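Local coordinates for xylose isomerase domain protein (Alicyclobacillus acidocaldarius subsp. acidocaldarius, PDB 3U0H) that probably acts as an isomerase of the xylose isomerase-like TIM-barrel family, at residues A[68-73]-A[77-82]; A[118-123]-A[163-168]; A[125-130]-A[136-141]. All coordinates share one frame; numbering follows the deposited sequence.

Overall arrangement
All three contacts lie on one flank of the TIM barrel and gather round helix 113-131, which supplies a segment to interactions 2 and 3 and packs against both segments of interaction 1. The centres of interactions 1 and 2 are about 16 Å apart, and a weak hydrogen bond of 2.8 Å from R123 NH1 to L72 O joins them. Between centres, interaction 3 lies about 13 Å from interaction 1, where V127 CG1 meets L68 CD1 at 3.7 Å, and about 11 Å from interaction 2, where R125 NH2 reaches A168 O at 2.9 Å. The active site of such barrels sits at the C-terminal ends of the strands; strand 137-141 of interaction 3 runs toward that end.

Interaction 1: residues A[68-73]-A[77-82]; sequences LPLNLY and PVFLRE
L70 is the side chain that fits the loop 68-73 to the helical segment 77-82. Its CB, directed at the helix, sits 3.6 Å from E82 CB, so the two chains meet first at their roots. CG then turns into the position between the backbone N and the carbonyl carbon (chi1 60°), and this brings both methyls to the CE1 end of the F79 ring. CD1 comes at the edge of that ring, in its plane, 3.9 Å from F79 CE1. CD2 reaches the same CE1 and also touches the backbone carbon of E82; on the side away from segment 77-82 it also meets V127 of helix 113-131.

F79 itself leans toward the loop with CG anti to its backbone N (chi1 167°). Its CE1 meets a further methyl, L72 CD2, at a looser 4.3 Å. Q126 and R123 of helix 113-131 also lie against this ring, which is thus buried between that helix and the loop.

E82 has only its root in the apolar contact. Its OE1 forms a salt bridge with R89 of helix 86-95. No direct hydrogen bond joins the two segments. A water does so instead, giving one hydrogen to P69 O at 2.9 Å and the other to E82 O at 2.6 Å, and thereby tying a loop carbonyl to a helix carbonyl.

Two turns shape the loop that offers these groups: an inverse gamma turn centred on P69, with a weak bond from L70 N to L68 O, and an Asx turn in which N71 OD1 accepts from Y73 N at 2.9 Å. The arrangement belongs to the beta-alpha connection of a TIM barrel, where the chain leaves strand 62-67 and folds back along the start of helix 76-84.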
loop_
_atom_site.group_PDB
_atom_site.type_symbol
_atom_site.label_atom_id
_atom_site.label_comp_id
_atom_site.label_asym_id
_atom_site.label_seq_id
_atom_site.Cartn_x
_atom_site.Cartn_y
_atom_site.Cartn_z
ATOM N N LEU A 68 3.630 3.495 -23.510
ATOM C CA LEU A 68 3.300 2.227 -22.794
ATOM C C LEU A 68 3.191 1.022 -23.708
ATOM O O LEU A 68 2.301 0.969 -24.521
ATOM C CB LEU A 68 1.965 2.376 -22.098
ATOM C CG LEU A 68 1.457 1.233 -21.229
ATOM C CD1 LEU A 68 2.508 0.871 -20.148
ATOM C CD2 LEU A 68 0.128 1.736 -20.615
ATOM N N PRO A 69 4.063 0.020 -23.574
ATOM C CA PRO A 69 3.960 -1.056 -24.604
ATOM C C PRO A 69 3.080 -2.205 -24.160
ATOM O O PRO A 69 3.565 -3.310 -23.940
ATOM C CB PRO A 69 5.415 -1.532 -24.745
ATOM C CG PRO A 69 5.905 -1.382 -23.339
ATOM C CD PRO A 69 5.314 -0.081 -22.822
ATOM N N LEU A 70 1.795 -1.896 -23.985
ATOM C CA LEU A 70 0.717 -2.846 -23.850
ATOM C C LEU A 70 -0.592 -2.124 -24.155
ATOM O O LEU A 70 -0.665 -0.895 -24.266
ATOM C CB LEU A 70 0.681 -3.437 -22.439
ATOM C CG LEU A 70 0.490 -2.562 -21.210
ATOM C CD1 LEU A 70 -0.899 -1.948 -21.038
ATOM C CD2 LEU A 70 0.958 -3.245 -19.904
ATOM N N ASN A 71 -1.651 -2.901 -24.219
ATOM C CA ASN A 71 -2.931 -2.417 -24.600
ATOM C C ASN A 71 -3.764 -2.551 -23.330
ATOM O O ASN A 71 -3.992 -3.662 -22.826
ATOM C CB ASN A 71 -3.440 -3.293 -25.754
ATOM C CG ASN A 71 -4.815 -2.890 -26.280
ATOM O OD1 ASN A 71 -5.645 -2.313 -25.570
ATOM N ND2 ASN A 71 -5.070 -3.242 -27.560
ATOM N N LEU A 72 -4.235 -1.404 -22.848
ATOM C CA LEU A 72 -4.987 -1.299 -21.581
ATOM C C LEU A 72 -6.403 -1.880 -21.683
ATOM O O LEU A 72 -7.105 -1.946 -20.656
ATOM C CB LEU A 72 -5.079 0.160 -21.119
ATOM C CG LEU A 72 -3.787 0.773 -20.489
ATOM C CD1 LEU A 72 -3.896 2.292 -20.475
ATOM C CD2 LEU A 72 -3.504 0.186 -19.096
ATOM N N TYR A 73 -6.798 -2.292 -22.891
ATOM C CA TYR A 73 -8.134 -2.779 -23.211
ATOM C C TYR A 73 -8.096 -4.227 -23.659
ATOM O O TYR A 73 -9.118 -4.748 -24.057
ATOM C CB TYR A 73 -8.891 -1.851 -24.246
ATOM C CG TYR A 73 -8.674 -0.369 -23.923
ATOM C CD1 TYR A 73 -9.404 0.243 -22.944
ATOM C CD2 TYR A 73 -7.635 0.361 -24.515
ATOM C CE1 TYR A 73 -9.191 1.576 -22.608
ATOM C CE2 TYR A 73 -7.395 1.693 -24.175
ATOM C CZ TYR A 73 -8.170 2.288 -23.216
ATOM O OH TYR A 73 -7.951 3.566 -22.759
ATOM N N PRO A 77 -6.003 -12.095 -19.514
ATOM C CA PRO A 77 -4.786 -12.912 -19.594
ATOM C C PRO A 77 -3.701 -12.248 -20.470
ATOM O O PRO A 77 -2.536 -12.372 -20.162
ATOM C CB PRO A 77 -5.271 -14.214 -20.233
ATOM C CG PRO A 77 -6.775 -14.192 -20.123
ATOM C CD PRO A 77 -7.123 -12.746 -20.231
ATOM N N VAL A 78 -4.080 -11.553 -21.536
ATOM C CA VAL A 78 -3.075 -10.914 -22.405
ATOM C C VAL A 78 -2.511 -9.695 -21.686
ATOM O O VAL A 78 -1.295 -9.465 -21.694
ATOM C CB VAL A 78 -3.673 -10.549 -23.789
ATOM C CG1 VAL A 78 -2.675 -9.767 -24.656
ATOM C CG2 VAL A 78 -4.213 -11.809 -24.514
ATOM N N PHE A 79 -3.397 -8.927 -21.040
ATOM C CA PHE A 79 -2.979 -7.772 -20.287
ATOM C C PHE A 79 -1.988 -8.173 -19.194
ATOM O O PHE A 79 -0.918 -7.579 -19.075
ATOM C CB PHE A 79 -4.167 -6.980 -19.663
ATOM C CG PHE A 79 -3.724 -5.980 -18.650
ATOM C CD1 PHE A 79 -3.050 -4.858 -19.053
ATOM C CD2 PHE A 79 -3.877 -6.217 -17.299
ATOM C CE1 PHE A 79 -2.569 -3.947 -18.141
ATOM C CE2 PHE A 79 -3.418 -5.303 -16.374
ATOM C CZ PHE A 79 -2.766 -4.148 -16.809
ATOM N N LEU A 80 -2.345 -9.151 -18.387
ATOM C CA LEU A 80 -1.426 -9.569 -17.324
ATOM C C LEU A 80 -0.065 -10.008 -17.855
ATOM O O LEU A 80 0.988 -9.748 -17.226
ATOM C CB LEU A 80 -2.015 -10.655 -16.432
ATOM C CG LEU A 80 -3.188 -10.162 -15.551
ATOM C CD1 LEU A 80 -3.910 -11.319 -14.820
ATOM C CD2 LEU A 80 -2.794 -9.026 -14.581
ATOM N N ARG A 81 -0.071 -10.640 -18.997
ATOM C CA ARG A 81 1.133 -11.136 -19.627
ATOM C C ARG A 81 1.999 -9.955 -20.049
ATOM O O ARG A 81 3.174 -9.876 -19.771
ATOM C CB ARG A 81 0.717 -12.001 -20.831
ATOM C CG ARG A 81 1.840 -12.694 -21.606
ATOM C CD ARG A 81 1.272 -13.568 -22.734
ATOM N NE ARG A 81 0.104 -14.334 -22.281
ATOM C CZ ARG A 81 -1.021 -14.485 -22.986
ATOM N NH1 ARG A 81 -1.164 -13.934 -24.202
ATOM N NH2 ARG A 81 -2.013 -15.169 -22.452
ATOM N N GLU A 82 1.377 -9.010 -20.734
ATOM C CA GLU A 82 2.115 -7.825 -21.185
ATOM C C GLU A 82 2.588 -6.966 -20.001
ATOM O O GLU A 82 3.669 -6.311 -20.073
ATOM C CB GLU A 82 1.272 -7.023 -22.165
ATOM C CG GLU A 82 0.935 -7.799 -23.444
ATOM C CD GLU A 82 2.199 -8.187 -24.182
ATOM O OE1 GLU A 82 3.083 -7.311 -24.323
ATOM O OE2 GLU A 82 2.336 -9.382 -24.574
HETATM O O HOH W 1 4.785 -4.633 -21.646
#

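Interaction 2: residues A[118-123]-A[163-168]; sequences SQLARR and KTFWEA
F165 reaches across from helix 159-169 to L120 and A121 of helix 113-131, two neighbouring outer helices of the TIM barrel. Its CG stands anti to the backbone N (chi1 -176°), which sends the far end of the ring to the other helix. There CZ lies 4.0 Å from L120 CD2, the leucine and phenylalanine side chains crossing at about a right angle, and CE1 rests 4.1 Å from A121 CB. The side chains of this first shell are all apolar and buried, the backbone N of A121 also lies 4.0 Å from F165 CZ, and no hydrogen bond crosses the contact.

Around it, F155 stacks edge-to-face with F165, while I117 and I124 of helix 113-131 also touch that ring. An alanine at F165 would remove the ring and is likely to open a gap beside L120 and A121, leaving F155 without its stacking partner.

The two segments cross steeply, with 74° between their N-to-C directions and 9.6 Å between their axes at closest approach. Farther out the contact borders a subunit interface: E167 OE1 forms a salt bridge with R122 of a second subunit, and E167 O accepts a hydrogen bond from R125 NH1 of that same neighbour. Where the helix backbones come nearest, small residues face each other directly, A121 CB meeting A168 CB at 3.8 Å.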
loop_
_atom_site.group_PDB
_atom_site.type_symbol
_atom_site.label_atom_id
_atom_site.label_comp_id
_atom_site.label_asym_id
_atom_site.label_seq_id
_atom_site.Cartn_x
_atom_site.Cartn_y
_atom_site.Cartn_z
ATOM N N SER A 118 -13.686 1.636 -14.052
ATOM C CA SER A 118 -13.101 0.905 -12.936
ATOM C C SER A 118 -11.927 -0.008 -13.376
ATOM O O SER A 118 -10.865 -0.030 -12.705
ATOM C CB SER A 118 -14.140 0.026 -12.264
ATOM O OG SER A 118 -15.237 0.770 -11.802
ATOM N N GLN A 119 -12.125 -0.753 -14.489
ATOM C CA GLN A 119 -11.102 -1.647 -14.942
ATOM C C GLN A 119 -9.887 -0.806 -15.366
ATOM O O GLN A 119 -8.714 -1.142 -15.053
ATOM C CB GLN A 119 -11.576 -2.519 -16.107
ATOM C CG GLN A 119 -10.519 -3.481 -16.529
ATOM C CD GLN A 119 -10.919 -4.380 -17.695
ATOM O OE1 GLN A 119 -10.643 -4.080 -18.886
ATOM N NE2 GLN A 119 -11.503 -5.491 -17.363
ATOM N N LEU A 120 -10.159 0.248 -16.106
ATOM C CA LEU A 120 -9.061 1.059 -16.581
ATOM C C LEU A 120 -8.252 1.684 -15.367
ATOM O O LEU A 120 -7.023 1.700 -15.377
ATOM C CB LEU A 120 -9.560 2.097 -17.593
ATOM C CG LEU A 120 -8.477 2.978 -18.193
ATOM C CD1 LEU A 120 -7.607 2.169 -19.109
ATOM C CD2 LEU A 120 -9.073 4.186 -18.925
ATOM N N ALA A 121 -8.951 2.145 -14.328
ATOM C CA ALA A 121 -8.306 2.690 -13.100
ATOM C C ALA A 121 -7.385 1.632 -12.523
ATOM O O ALA A 121 -6.217 1.903 -12.190
ATOM C CB ALA A 121 -9.327 3.117 -12.035
ATOM N N ARG A 122 -7.874 0.417 -12.440
ATOM C CA ARG A 122 -7.107 -0.642 -11.772
ATOM C C ARG A 122 -5.869 -1.071 -12.568
ATOM O O ARG A 122 -4.854 -1.414 -12.010
ATOM C CB ARG A 122 -8.008 -1.833 -11.455
ATOM C CG ARG A 122 -7.285 -3.013 -10.800
ATOM C CD ARG A 122 -6.801 -4.046 -11.809
ATOM N NE ARG A 122 -7.830 -4.612 -12.702
ATOM C CZ ARG A 122 -7.592 -5.484 -13.693
ATOM N NH1 ARG A 122 -6.355 -5.887 -13.995
ATOM N NH2 ARG A 122 -8.612 -5.964 -14.394
ATOM N N ARG A 123 -5.964 -1.087 -13.881
ATOM C CA ARG A 123 -4.849 -1.547 -14.733
ATOM C C ARG A 123 -3.721 -0.512 -14.842
ATOM O O ARG A 123 -2.554 -0.858 -14.969
ATOM C CB ARG A 123 -5.381 -1.874 -16.139
ATOM C CG ARG A 123 -6.195 -3.147 -16.215
ATOM C CD ARG A 123 -6.658 -3.452 -17.627
ATOM N NE ARG A 123 -7.249 -4.769 -17.761
ATOM C CZ ARG A 123 -7.539 -5.345 -18.937
ATOM N NH1 ARG A 123 -7.258 -4.717 -20.110
ATOM N NH2 ARG A 123 -8.101 -6.547 -18.960
ATOM N N LYS A 163 -7.475 14.979 -13.431
ATOM C CA LYS A 163 -7.141 15.048 -12.020
ATOM C C LYS A 163 -8.119 14.277 -11.143
ATOM O O LYS A 163 -7.692 13.710 -10.133
ATOM C CB LYS A 163 -7.152 16.457 -11.525
ATOM C CG LYS A 163 -5.955 17.294 -11.875
ATOM C CD LYS A 163 -6.294 18.723 -11.414
ATOM C CE LYS A 163 -5.079 19.555 -11.073
ATOM N NZ LYS A 163 -5.427 21.006 -10.898
ATOM N N THR A 164 -9.407 14.248 -11.479
ATOM C CA THR A 164 -10.320 13.400 -10.689
ATOM C C THR A 164 -9.974 11.930 -10.962
ATOM O O THR A 164 -10.036 11.094 -10.070
ATOM C CB THR A 164 -11.790 13.663 -10.974
ATOM O OG1 THR A 164 -12.069 13.251 -12.335
ATOM C CG2 THR A 164 -12.108 15.192 -10.800
ATOM N N PHE A 165 -9.505 11.615 -12.154
ATOM C CA PHE A 165 -9.252 10.195 -12.514
ATOM C C PHE A 165 -8.035 9.661 -11.768
ATOM O O PHE A 165 -8.057 8.507 -11.345
ATOM C CB PHE A 165 -9.159 10.032 -14.020
ATOM C CG PHE A 165 -8.999 8.604 -14.501
ATOM C CD1 PHE A 165 -9.867 7.604 -14.090
ATOM C CD2 PHE A 165 -8.015 8.285 -15.410
ATOM C CE1 PHE A 165 -9.730 6.321 -14.543
ATOM C CE2 PHE A 165 -7.867 6.975 -15.844
ATOM C CZ PHE A 165 -8.732 5.997 -15.415
ATOM N N TRP A 166 -7.032 10.518 -11.508
ATOM C CA TRP A 166 -5.958 10.202 -10.546
ATOM C C TRP A 166 -6.418 9.627 -9.235
ATOM O O TRP A 166 -5.788 8.795 -8.663
ATOM C CB TRP A 166 -5.064 11.422 -10.257
ATOM C CG TRP A 166 -4.328 11.952 -11.467
ATOM C CD1 TRP A 166 -4.050 11.279 -12.660
ATOM C CD2 TRP A 166 -3.684 13.253 -11.598
ATOM N NE1 TRP A 166 -3.328 12.055 -13.505
ATOM C CE2 TRP A 166 -3.137 13.296 -12.952
ATOM C CE3 TRP A 166 -3.605 14.388 -10.793
ATOM C CZ2 TRP A 166 -2.463 14.413 -13.443
ATOM C CZ3 TRP A 166 -2.927 15.509 -11.303
ATOM C CH2 TRP A 166 -2.356 15.513 -12.600
ATOM N N GLU A 167 -7.513 10.072 -8.717
ATOM C CA GLU A 167 -8.009 9.548 -7.448
ATOM C C GLU A 167 -8.465 8.097 -7.605
ATOM O O GLU A 167 -8.290 7.310 -6.733
ATOM C CB GLU A 167 -9.204 10.393 -6.982
ATOM C CG GLU A 167 -8.905 11.874 -6.701
ATOM C CD GLU A 167 -10.149 12.682 -6.247
ATOM O OE1 GLU A 167 -11.055 12.124 -5.556
ATOM O OE2 GLU A 167 -10.216 13.896 -6.594
ATOM N N ALA A 168 -9.061 7.757 -8.747
ATOM C CA ALA A 168 -9.558 6.378 -8.967
ATOM C C ALA A 168 -8.356 5.439 -8.972
ATOM O O ALA A 168 -8.359 4.388 -8.338
ATOM C CB ALA A 168 -10.353 6.289 -10.287
#

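Interaction 3: residues A[125-130]-A[136-141]; sequences RQVAVE and MRVGLE
The classical beta-alpha-beta crossover of a TIM barrel supplies this contact: V138 of strand 137-141 packs against A128 and V127 of helix 113-131, the helix that leads from strand 100-104 to this next parallel strand. V138 directs its CB toward the helix, and a single branch makes the contact. CG1 is anti to the backbone N (chi1 178°), while CG2 is anti to the carbonyl carbon and reaches the helix. There it rests on the backbone as much as on a side chain, 3.9 Å from A128 CA and 4.1 Å from A128 CB. With so small a residue at A128, the valine methyl can come right down to the helix surface.

The meeting is small and wholly apolar, and all three residues are buried. V174 on the neighbouring strand 174-179 touches both A128 and V138, so the helix lies over two adjacent strands. V127 also leans on L83 and L86, of helices 76-84 and 86-95.

Backbone bonds on both edges fix the strand, V138 pairing with N173 and G175 and R137 and G139 with V101, while the side chain of N173 adds a clasp between helix and strand, its ND2 being hydrogen-bonded to both A128 O and M136 O. V127 adds the remaining touch across the contact, its CG1 lying 4.4 Å from the same methyl, V138 CG2.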
loop_
_atom_site.group_PDB
_atom_site.type_symbol
_atom_site.label_atom_id
_atom_site.label_comp_id
_atom_site.label_asym_id
_atom_site.label_seq_id
_atom_site.Cartn_x
_atom_site.Cartn_y
_atom_site.Cartn_z
ATOM N N ARG A 125 -3.128 1.578 -12.440
ATOM C CA ARG A 125 -2.550 1.460 -11.101
ATOM C C ARG A 125 -1.495 0.349 -11.121
ATOM O O ARG A 125 -0.366 0.521 -10.621
ATOM C CB ARG A 125 -3.657 1.145 -10.083
ATOM C CG ARG A 125 -3.177 0.903 -8.674
ATOM C CD ARG A 125 -4.309 0.277 -7.807
ATOM N NE ARG A 125 -5.525 1.049 -7.963
ATOM C CZ ARG A 125 -6.797 0.633 -7.913
ATOM N NH1 ARG A 125 -7.127 -0.606 -7.650
ATOM N NH2 ARG A 125 -7.757 1.555 -8.141
ATOM N N GLN A 126 -1.885 -0.815 -11.638
ATOM C CA GLN A 126 -0.952 -1.947 -11.782
ATOM C C GLN A 126 0.267 -1.535 -12.628
ATOM O O GLN A 126 1.389 -1.854 -12.293
ATOM C CB GLN A 126 -1.655 -3.163 -12.348
ATOM C CG GLN A 126 -2.599 -3.870 -11.369
ATOM C CD GLN A 126 -3.329 -5.061 -12.006
ATOM O OE1 GLN A 126 -3.861 -4.972 -13.101
ATOM N NE2 GLN A 126 -3.336 -6.165 -11.324
ATOM N N VAL A 127 0.056 -0.808 -13.705
ATOM C CA VAL A 127 1.172 -0.362 -14.513
ATOM C C VAL A 127 2.070 0.563 -13.697
ATOM O O VAL A 127 3.291 0.368 -13.677
ATOM C CB VAL A 127 0.686 0.289 -15.788
ATOM C CG1 VAL A 127 1.798 1.068 -16.518
ATOM C CG2 VAL A 127 0.108 -0.784 -16.711
ATOM N N ALA A 128 1.467 1.525 -13.002
ATOM C CA ALA A 128 2.222 2.508 -12.248
ATOM C C ALA A 128 3.017 1.834 -11.154
ATOM O O ALA A 128 4.146 2.177 -10.914
ATOM C CB ALA A 128 1.273 3.502 -11.616
ATOM N N VAL A 129 2.416 0.871 -10.486
ATOM C CA VAL A 129 3.096 0.098 -9.466
ATOM C C VAL A 129 4.306 -0.677 -9.996
ATOM O O VAL A 129 5.351 -0.675 -9.331
ATOM C CB VAL A 129 2.137 -0.856 -8.729
ATOM C CG1 VAL A 129 2.902 -1.872 -7.853
ATOM C CG2 VAL A 129 1.140 -0.034 -7.911
ATOM N N GLU A 130 4.240 -1.263 -11.188
ATOM C CA GLU A 130 5.406 -1.999 -11.714
ATOM C C GLU A 130 6.532 -1.008 -11.935
ATOM O O GLU A 130 7.707 -1.404 -12.012
ATOM C CB GLU A 130 5.126 -2.733 -13.048
ATOM C CG GLU A 130 4.218 -3.941 -12.910
ATOM C CD GLU A 130 4.794 -4.923 -11.919
ATOM O OE1 GLU A 130 5.992 -5.219 -12.043
ATOM O OE2 GLU A 130 4.094 -5.344 -10.986
HETATM N N MSE A 136 10.077 5.737 -12.187
HETATM C CA MSE A 136 9.493 6.258 -13.416
HETATM C C MSE A 136 8.047 6.656 -13.161
HETATM O O MSE A 136 7.328 6.105 -12.283
HETATM C CB MSE A 136 9.660 5.249 -14.536
HETATM C CG MSE A 136 11.090 5.122 -15.106
HETATM SE SE MSE A 136 11.266 3.619 -16.375
HETATM C CE MSE A 136 11.158 4.523 -18.108
ATOM N N ARG A 137 7.625 7.670 -13.876
ATOM C CA ARG A 137 6.247 8.112 -13.742
ATOM C C ARG A 137 5.451 7.804 -14.996
ATOM O O ARG A 137 6.008 7.720 -16.110
ATOM C CB ARG A 137 6.188 9.617 -13.444
ATOM C CG ARG A 137 6.677 10.072 -12.061
ATOM C CD ARG A 137 7.029 11.575 -12.049
ATOM N NE ARG A 137 8.150 11.851 -12.965
ATOM C CZ ARG A 137 8.297 12.928 -13.714
ATOM N NH1 ARG A 137 7.434 13.905 -13.717
ATOM N NH2 ARG A 137 9.339 13.016 -14.475
ATOM N N VAL A 138 4.140 7.649 -14.786
ATOM C CA VAL A 138 3.154 7.474 -15.805
ATOM C C VAL A 138 2.506 8.829 -16.097
ATOM O O VAL A 138 2.002 9.513 -15.226
ATOM C CB VAL A 138 2.081 6.437 -15.356
ATOM C CG1 VAL A 138 0.952 6.255 -16.416
ATOM C CG2 VAL A 138 2.755 5.117 -15.049
ATOM N N GLY A 139 2.559 9.244 -17.331
ATOM C CA GLY A 139 1.813 10.417 -17.735
ATOM C C GLY A 139 0.695 10.002 -18.674
ATOM O O GLY A 139 0.887 9.241 -19.629
ATOM N N LEU A 140 -0.490 10.473 -18.359
ATOM C CA LEU A 140 -1.691 10.101 -19.068
ATOM C C LEU A 140 -2.039 11.321 -19.890
ATOM O O LEU A 140 -2.184 12.412 -19.356
ATOM C CB LEU A 140 -2.809 9.783 -18.057
ATOM C CG LEU A 140 -2.579 8.570 -17.213
ATOM C CD1 LEU A 140 -3.707 8.241 -16.232
ATOM C CD2 LEU A 140 -2.287 7.336 -18.074
ATOM N N GLU A 141 -2.131 11.139 -21.187
ATOM C CA GLU A 141 -2.577 12.184 -22.068
ATOM C C GLU A 141 -4.095 12.382 -22.131
ATOM O O GLU A 141 -4.793 11.567 -22.722
ATOM C CB GLU A 141 -2.026 11.916 -23.472
ATOM C CG GLU A 141 -2.319 13.043 -24.454
ATOM C CD GLU A 141 -1.717 12.775 -25.837
ATOM O OE1 GLU A 141 -1.108 11.707 -26.083
ATOM O OE2 GLU A 141 -1.836 13.667 -26.686
#